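Local coordinates for putative fimbrial associated sortase-like protein (Corynebacterium diphtheriae, PDB 6BWE), which probably acts as a class C sortase, a cysteine transpeptidase that links pilin subunits covalently into pili on the bacterial surface, at residues G106-S111 with H121-G126; D137-V142 with L199-H204. The protein carries 2 engineered substitutions. All coordinates share one frame; numbering follows the deposited sequence. Where two conformers were deposited one is given.

Contact 1 of 2, residues G106-S111 with H121-G126; sequences GHLYGS and HPVITG
G106 and T125 bind each other through both of their main-chain groups, a worked example of how an antiparallel pair is built from reciprocal bonds. G106 N reaches T125 O at 2.8 Å, and T125 N returns the bond to G106 O at 2.8 Å, with an almost straight N-H...O angle of 178°. H107 and I124 follow as a non-hydrogen-bonded pair. Beyond them, L108 N donates to V123 O at 2.9 Å.

Where the strands part, a serine takes over. S111 ends a type II turn begun by L108, with G110 taking a positive phi (102°) within it. S111 OG sits between the backbone N and the carbonyl carbon (chi1 67°), placed to accept from V123 N at 3.1 Å while donating to L108 O at 2.6 Å. The hydroxyl thus bridges turn and strand, and L108 O also takes the S111 amide.

In the sortase beta-barrel these are neighbouring strands: 105-107 is bonded on its other side through Y93, and 123-125 through T185 and I187. The chain continues from T125 to H127, the predicted catalytic histidine.

Side-chain packing surrounds this frame. I124 CD1 meets the H107 ring at its edge, 4.0 Å from CD2, the two side chains crossing at about a right angle. The ring is held by hydrogen bonds of ND1 with Y64 OH and of NE2 with A112 O. The L108 and V123 side chains lie alongside one another near the main chain, with L108 CB 4.1 Å from V123 CB.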
ATOM      1  N   GLY A 106      -3.045  -5.121  17.381  1.00 19.96           N
ATOM      2  CA  GLY A 106      -3.345  -5.384  16.004  1.00 21.17           C
ATOM      3  C   GLY A 106      -2.276  -4.865  15.055  1.00 21.25           C
ATOM      4  O   GLY A 106      -1.784  -3.730  15.193  1.00 23.86           O
ATOM      5  N   HIS A 107      -1.933  -5.662  14.058  1.00 20.76           N
ATOM      6  CA  HIS A 107      -1.034  -5.205  13.010  1.00 19.88           C
ATOM      7  C   HIS A 107      -1.875  -4.519  11.934  1.00 20.29           C
ATOM      8  O   HIS A 107      -2.883  -5.079  11.500  1.00 19.62           O
ATOM      9  CB  HIS A 107      -0.217  -6.358  12.428  1.00 19.86           C
ATOM     10  CG  HIS A 107       0.528  -5.973  11.199  1.00 19.09           C
ATOM     11  ND1 HIS A 107       0.037  -6.202   9.931  1.00 19.34           N
ATOM     12  CD2 HIS A 107       1.694  -5.298  11.046  1.00 18.89           C
ATOM     13  CE1 HIS A 107       0.888  -5.701   9.045  1.00 19.67           C
ATOM     14  NE2 HIS A 107       1.884  -5.121   9.701  1.00 18.90           N
ATOM     15  N   LEU A 108      -1.470  -3.312  11.522  1.00 19.60           N
ATOM     16  CA  LEU A 108      -2.214  -2.569  10.521  0.60 20.32           C
ATOM     17  C   LEU A 108      -1.911  -3.069   9.110  1.00 19.85           C
ATOM     18  O   LEU A 108      -0.820  -2.853   8.576  1.00 19.70           O
ATOM     19  CB  LEU A 108      -1.934  -1.075  10.664  0.60 21.23           C
ATOM     20  CG  LEU A 108      -2.839  -0.060   9.992  0.60 21.92           C
ATOM     21  CD1 LEU A 108      -4.327  -0.325  10.194  0.60 23.05           C
ATOM     22  CD2 LEU A 108      -2.477   1.320  10.507  0.60 22.57           C
ATOM     23  N   TYR A 109      -2.880  -3.764   8.530  1.00 19.41           N
ATOM     24  CA  TYR A 109      -2.819  -4.218   7.173  1.00 19.52           C
ATOM     25  C   TYR A 109      -2.473  -3.036   6.240  1.00 19.39           C
ATOM     26  O   TYR A 109      -3.045  -1.938   6.367  1.00 19.42           O
ATOM     27  CB  TYR A 109      -4.171  -4.850   6.760  1.00 19.89           C
ATOM     28  CG  TYR A 109      -4.116  -5.264   5.301  1.00 19.67           C
ATOM     29  CD1 TYR A 109      -3.325  -6.335   4.893  1.00 19.69           C
ATOM     30  CD2 TYR A 109      -4.794  -4.524   4.334  1.00 20.61           C
ATOM     31  CE1 TYR A 109      -3.240  -6.681   3.534  1.00 21.06           C
ATOM     32  CE2 TYR A 109      -4.713  -4.847   3.005  1.00 20.83           C
ATOM     33  CZ  TYR A 109      -3.928  -5.900   2.601  1.00 20.56           C
ATOM     34  OH  TYR A 109      -3.887  -6.154   1.252  1.00 22.01           O
ATOM     35  N   GLY A 110      -1.533  -3.257   5.341  1.00 19.42           N
ATOM     36  CA  GLY A 110      -1.017  -2.193   4.479  1.00 19.52           C
ATOM     37  C   GLY A 110       0.328  -1.653   4.912  1.00 19.38           C
ATOM     38  O   GLY A 110       0.878  -0.758   4.241  1.00 20.10           O
ATOM     39  N   SER A 111       0.816  -2.135   6.059  1.00 18.76           N
ATOM     40  CA  SER A 111       2.166  -1.887   6.518  1.00 18.08           C
ATOM     41  C   SER A 111       2.884  -3.235   6.526  1.00 18.33           C
ATOM     42  O   SER A 111       2.244  -4.286   6.526  1.00 17.45           O
ATOM     43  CB  SER A 111       2.188  -1.224   7.903  1.00 18.04           C
ATOM     44  OG  SER A 111       1.696  -2.111   8.934  1.00 18.08           O
ATOM     45  N   HIS A 121       8.147  -0.526   7.470  1.00 22.05           N
ATOM     46  CA  HIS A 121       7.583   0.301   8.555  1.00 21.34           C
ATOM     47  C   HIS A 121       6.261  -0.299   9.078  1.00 20.66           C
ATOM     48  O   HIS A 121       5.159   0.259   8.864  1.00 20.89           O
ATOM     49  CB  HIS A 121       7.424   1.769   8.113  1.00 21.80           C
ATOM     50  CG  HIS A 121       7.194   2.723   9.248  1.00 21.92           C
ATOM     51  ND1 HIS A 121       7.419   4.084   9.133  1.00 22.99           N
ATOM     52  CD2 HIS A 121       6.772   2.513  10.519  1.00 21.54           C
ATOM     53  CE1 HIS A 121       7.124   4.665  10.285  1.00 23.45           C
ATOM     54  NE2 HIS A 121       6.743   3.736  11.148  1.00 22.59           N
ATOM     55  N   PRO A 122       6.357  -1.438   9.805  1.00 20.61           N
ATOM     56  CA  PRO A 122       5.176  -1.996  10.448  1.00 20.38           C
ATOM     57  C   PRO A 122       4.525  -0.999  11.383  1.00 20.48           C
ATOM     58  O   PRO A 122       5.221  -0.218  12.045  1.00 20.03           O
ATOM     59  CB  PRO A 122       5.730  -3.155  11.276  1.00 20.45           C
ATOM     60  CG  PRO A 122       7.023  -3.533  10.630  1.00 20.93           C
ATOM     61  CD  PRO A 122       7.566  -2.241  10.078  1.00 20.65           C
ATOM     62  N   VAL A 123       3.197  -1.012  11.397  1.00 20.70           N
ATOM     63  CA  VAL A 123       2.431  -0.227  12.323  1.00 21.30           C
ATOM     64  C   VAL A 123       1.593  -1.186  13.188  1.00 21.60           C
ATOM     65  O   VAL A 123       0.869  -2.038  12.668  1.00 21.52           O
ATOM     66  CB  VAL A 123       1.575   0.791  11.606  1.00 22.00           C
ATOM     67  CG1 VAL A 123       0.782   1.601  12.632  1.00 22.44           C
ATOM     68  CG2 VAL A 123       2.464   1.668  10.731  1.00 22.31           C
ATOM     69  N   ILE A 124       1.748  -1.051  14.494  1.00 21.40           N
ATOM     70  CA  ILE A 124       1.168  -1.955  15.499  1.00 22.59           C
ATOM     71  C   ILE A 124       0.281  -1.075  16.368  1.00 22.49           C
ATOM     72  O   ILE A 124       0.787  -0.107  16.969  1.00 22.25           O
ATOM     73  CB  ILE A 124       2.249  -2.563  16.424  1.00 22.68           C
ATOM     74  CG1 ILE A 124       3.365  -3.238  15.648  1.00 24.50           C
ATOM     75  CG2 ILE A 124       1.615  -3.517  17.431  1.00 22.65           C
ATOM     76  CD1 ILE A 124       2.923  -4.317  14.770  1.00 25.81           C
ATOM     77  N   THR A 125      -1.003  -1.404  16.436  1.00 22.59           N
ATOM     78  CA  THR A 125      -2.011  -0.612  17.148  0.50 23.16           C
ATOM     79  C   THR A 125      -2.525  -1.306  18.419  1.00 23.57           C
ATOM     80  O   THR A 125      -2.656  -2.541  18.466  1.00 23.67           O
ATOM     81  CB  THR A 125      -3.245  -0.350  16.268  0.50 23.34           C
ATOM     82  OG1 THR A 125      -4.049  -1.538  16.212  0.50 24.39           O
ATOM     83  CG2 THR A 125      -2.840   0.097  14.867  0.50 23.59           C
ATOM     84  N   GLY A 126      -2.844  -0.517  19.435  1.00 23.37           N
ATOM     85  CA  GLY A 126      -3.478  -1.040  20.645  1.00 24.05           C
ATOM     86  C   GLY A 126      -4.360   0.023  21.263  1.00 25.55           C
ATOM     87  O   GLY A 126      -4.153   1.247  21.049  1.00 25.12           O
TER

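Contact 2 of 2, residues D137-V142 with L199-H204; sequences DNLEDV and LLVRAH
L139 packs against both L199 and V201, two residues that project from the same face of a strand and so present neighbouring surfaces to one leucine. Its branch carbon does much of the touching: L139 CG lies 3.9 Å from V201 CG2 and 4.0 Å from L199 CD2. The two approaches differ in kind. L139 and V201 run antiparallel to one another, tip past base, whereas L139 and L199 meet at a slant. L199 CD2 also reaches beyond the leucine to the main chain, coming within 3.5 Å of E140 N and 3.6 Å of E140 CA. At the margin, V142 CG1 meets V201 CG1 at a looser 4.2 Å.

Torsions and turn together set these groups in place. L139 CG stands anti to the backbone N (chi1 -173°), which carries its branch to the strand. The 3-10 turn at 139-141 is fastened by D141 N to N138 O at 2.9 Å and, more loosely, by V142 N to L139 O, and both L139 and V142 direct their side chains at the strand.

Further out, L186 and T188 add to the packing round L139, while V161 touches both V142 and V201. The segment 199-204, part of strand 198-206, is held by backbone bonds from L199 to T188 and V201 to L186. On its other face, R202 forms a salt bridge with D162. A connecting loop with a 3-10 turn is thereby seated against a strand of the sortase beta-barrel, beside the strand that leads to C189, the predicted acyl-thioester cysteine.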
ATOM      1  N   ASP A 137      -2.379   1.443  27.488  1.00 25.61           N
ATOM      2  CA  ASP A 137      -2.734   2.541  28.415  1.00 27.19           C
ATOM      3  C   ASP A 137      -1.531   3.460  28.700  1.00 25.41           C
ATOM      4  O   ASP A 137      -1.699   4.656  28.847  1.00 25.30           O
ATOM      5  CB  ASP A 137      -3.136   2.013  29.789  1.00 29.56           C
ATOM      6  CG  ASP A 137      -4.548   1.524  29.880  1.00 32.63           C
ATOM      7  OD1 ASP A 137      -5.328   1.617  28.915  1.00 36.81           O
ATOM      8  OD2 ASP A 137      -4.853   0.976  30.990  1.00 36.53           O
ATOM      9  N   ASN A 138      -0.348   2.863  28.825  1.00 24.61           N
ATOM     10  CA  ASN A 138       0.843   3.594  29.249  1.00 24.76           C
ATOM     11  C   ASN A 138       1.863   3.828  28.143  1.00 24.80           C
ATOM     12  O   ASN A 138       3.004   4.193  28.440  1.00 22.90           O
ATOM     13  CB  ASN A 138       1.458   2.886  30.443  1.00 24.67           C
ATOM     14  CG  ASN A 138       0.469   2.724  31.568  1.00 24.93           C
ATOM     15  OD1 ASN A 138      -0.204   3.680  31.967  1.00 25.82           O
ATOM     16  ND2 ASN A 138       0.359   1.507  32.082  1.00 26.10           N
ATOM     17  N   LEU A 139       1.449   3.700  26.864  1.00 24.66           N
ATOM     18  CA  LEU A 139       2.357   4.005  25.746  1.00 24.94           C
ATOM     19  C   LEU A 139       2.836   5.461  25.808  1.00 25.40           C
ATOM     20  O   LEU A 139       3.957   5.774  25.425  1.00 24.45           O
ATOM     21  CB  LEU A 139       1.677   3.741  24.385  1.00 25.01           C
ATOM     22  CG  LEU A 139       2.577   3.858  23.176  1.00 25.32           C
ATOM     23  CD1 LEU A 139       3.656   2.770  23.211  1.00 26.27           C
ATOM     24  CD2 LEU A 139       1.752   3.752  21.903  1.00 25.08           C
ATOM     25  N   GLU A 140       1.994   6.341  26.360  1.00 25.73           N
ATOM     26  CA  GLU A 140       2.390   7.713  26.627  1.00 26.66           C
ATOM     27  C   GLU A 140       3.588   7.930  27.564  1.00 27.46           C
ATOM     28  O   GLU A 140       4.125   9.035  27.578  1.00 26.37           O
ATOM     29  CB  GLU A 140       1.199   8.494  27.176  1.00 28.08           C
ATOM     30  CG  GLU A 140       0.829   8.100  28.611  1.00 28.72           C
ATOM     31  CD  GLU A 140      -0.530   8.597  29.031  1.00 29.38           C
ATOM     32  OE1 GLU A 140      -1.116   9.452  28.336  1.00 29.73           O
ATOM     33  OE2 GLU A 140      -0.995   8.155  30.108  1.00 31.92           O
ATOM     34  N   ASP A 141       3.990   6.910  28.332  1.00 26.66           N
ATOM     35  CA  ASP A 141       5.115   7.005  29.268  1.00 27.43           C
ATOM     36  C   ASP A 141       6.431   6.484  28.688  1.00 27.60           C
ATOM     37  O   ASP A 141       7.463   6.545  29.338  1.00 25.05           O
ATOM     38  CB  ASP A 141       4.794   6.240  30.570  1.00 28.62           C
ATOM     39  CG  ASP A 141       3.620   6.844  31.345  1.00 29.03           C
ATOM     40  OD1 ASP A 141       3.301   8.040  31.108  1.00 30.04           O
ATOM     41  OD2 ASP A 141       3.010   6.124  32.198  1.00 29.47           O
ATOM     42  N   VAL A 142       6.391   5.983  27.456  1.00 26.12           N
ATOM     43  CA  VAL A 142       7.568   5.580  26.747  1.00 27.13           C
ATOM     44  C   VAL A 142       8.318   6.878  26.355  1.00 28.37           C
ATOM     45  O   VAL A 142       7.715   7.842  25.899  1.00 27.86           O
ATOM     46  CB  VAL A 142       7.219   4.778  25.473  1.00 27.05           C
ATOM     47  CG1 VAL A 142       8.455   4.453  24.685  1.00 28.05           C
ATOM     48  CG2 VAL A 142       6.460   3.502  25.822  1.00 27.03           C
ATOM     49  N   LEU A 199      -1.602   8.844  19.354  1.00 26.18           N
ATOM     50  CA  LEU A 199      -0.210   8.853  19.780  1.00 25.15           C
ATOM     51  C   LEU A 199       0.587   7.882  18.912  1.00 25.94           C
ATOM     52  O   LEU A 199       0.193   6.704  18.804  1.00 24.09           O
ATOM     53  CB  LEU A 199      -0.108   8.489  21.247  1.00 25.35           C
ATOM     54  CG  LEU A 199       1.301   8.269  21.795  1.00 25.36           C
ATOM     55  CD1 LEU A 199       2.086   9.575  21.805  1.00 26.64           C
ATOM     56  CD2 LEU A 199       1.213   7.649  23.179  1.00 25.76           C
ATOM     57  N   LEU A 200       1.674   8.375  18.298  1.00 25.31           N
ATOM     58  CA  LEU A 200       2.548   7.597  17.407  1.00 25.68           C
ATOM     59  C   LEU A 200       3.927   7.612  18.025  1.00 26.17           C
ATOM     60  O   LEU A 200       4.528   8.696  18.208  1.00 27.64           O
ATOM     61  CB  LEU A 200       2.641   8.191  15.982  1.00 26.72           C
ATOM     62  CG  LEU A 200       1.543   7.883  14.953  1.00 27.80           C
ATOM     63  CD1 LEU A 200       0.160   8.206  15.475  1.00 27.83           C
ATOM     64  CD2 LEU A 200       1.788   8.633  13.651  1.00 28.77           C
ATOM     65  N   VAL A 201       4.438   6.410  18.315  1.00 24.51           N
ATOM     66  CA  VAL A 201       5.728   6.239  18.913  1.00 24.47           C
ATOM     67  C   VAL A 201       6.553   5.478  17.871  1.00 24.27           C
ATOM     68  O   VAL A 201       6.254   4.304  17.582  1.00 23.13           O
ATOM     69  CB  VAL A 201       5.657   5.444  20.235  1.00 24.03           C
ATOM     70  CG1 VAL A 201       7.061   5.092  20.745  1.00 24.49           C
ATOM     71  CG2 VAL A 201       4.968   6.246  21.320  1.00 24.54           C
ATOM     72  N   ARG A 202       7.540   6.159  17.292  1.00 23.50           N
ATOM     73  CA  ARG A 202       8.349   5.613  16.224  1.00 23.69           C
ATOM     74  C   ARG A 202       9.700   5.167  16.766  1.00 23.44           C
ATOM     75  O   ARG A 202      10.292   5.831  17.665  1.00 22.70           O
ATOM     76  CB  ARG A 202       8.540   6.669  15.129  1.00 25.48           C
ATOM     77  CG  ARG A 202       9.070   6.119  13.815  1.00 26.44           C
ATOM     78  CD  ARG A 202       9.308   7.200  12.769  1.00 27.83           C
ATOM     79  NE  ARG A 202      10.468   8.030  13.161  1.00 29.69           N
ATOM     80  CZ  ARG A 202      10.719   9.266  12.730  1.00 31.69           C
ATOM     81  NH1 ARG A 202       9.931   9.876  11.846  1.00 33.10           N
ATOM     82  NH2 ARG A 202      11.793   9.906  13.197  1.00 32.68           N
ATOM     83  N   ALA A 203      10.211   4.085  16.207  1.00 22.72           N
ATOM     84  CA  ALA A 203      11.477   3.512  16.647  1.00 23.71           C
ATOM     85  C   ALA A 203      12.242   2.928  15.485  1.00 24.90           C
ATOM     86  O   ALA A 203      11.609   2.545  14.496  1.00 24.48           O
ATOM     87  CB  ALA A 203      11.202   2.448  17.695  1.00 22.85           C
ATOM     88  N   HIS A 204      13.583   2.850  15.597  1.00 24.77           N
ATOM     89  CA  HIS A 204      14.417   2.346  14.525  1.00 26.05           C
ATOM     90  C   HIS A 204      15.182   1.129  15.014  1.00 25.91           C
ATOM     91  O   HIS A 204      15.458   0.998  16.192  1.00 25.80           O
ATOM     92  CB  HIS A 204      15.384   3.435  13.977  1.00 28.22           C
ATOM     93  CG  HIS A 204      16.347   3.956  15.000  1.00 29.45           C
ATOM     94  ND1 HIS A 204      16.047   5.017  15.835  1.00 30.74           N
ATOM     95  CD2 HIS A 204      17.573   3.518  15.372  1.00 30.78           C
ATOM     96  CE1 HIS A 204      17.058   5.211  16.670  1.00 30.66           C
ATOM     97  NE2 HIS A 204      17.993   4.313  16.412  1.00 31.10           N
TER

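In the fold
From the N terminus, the chain passes two helices, strands 77-83 and 88-94 and the helix 98-103 before contact 1, which closes a short loop between strands 105-107 and 123-125. It then runs past H127 into the loop holding 137-142, where contact 2 opens. Contact 2 closes a much longer excursion, through strands 147-152, 155-167 and 183-187, when strand 198-206 arrives. The two therefore stand in series, neither nested nor crossed. Space joins what sequence separates: strand 183-187 lies between 123-125 and 198-206, pairing with both, and H121 CE1 packs on R202 CD at 4.2 Å. The sheet thus connects the two contacts, whose centres are about 14 Å apart.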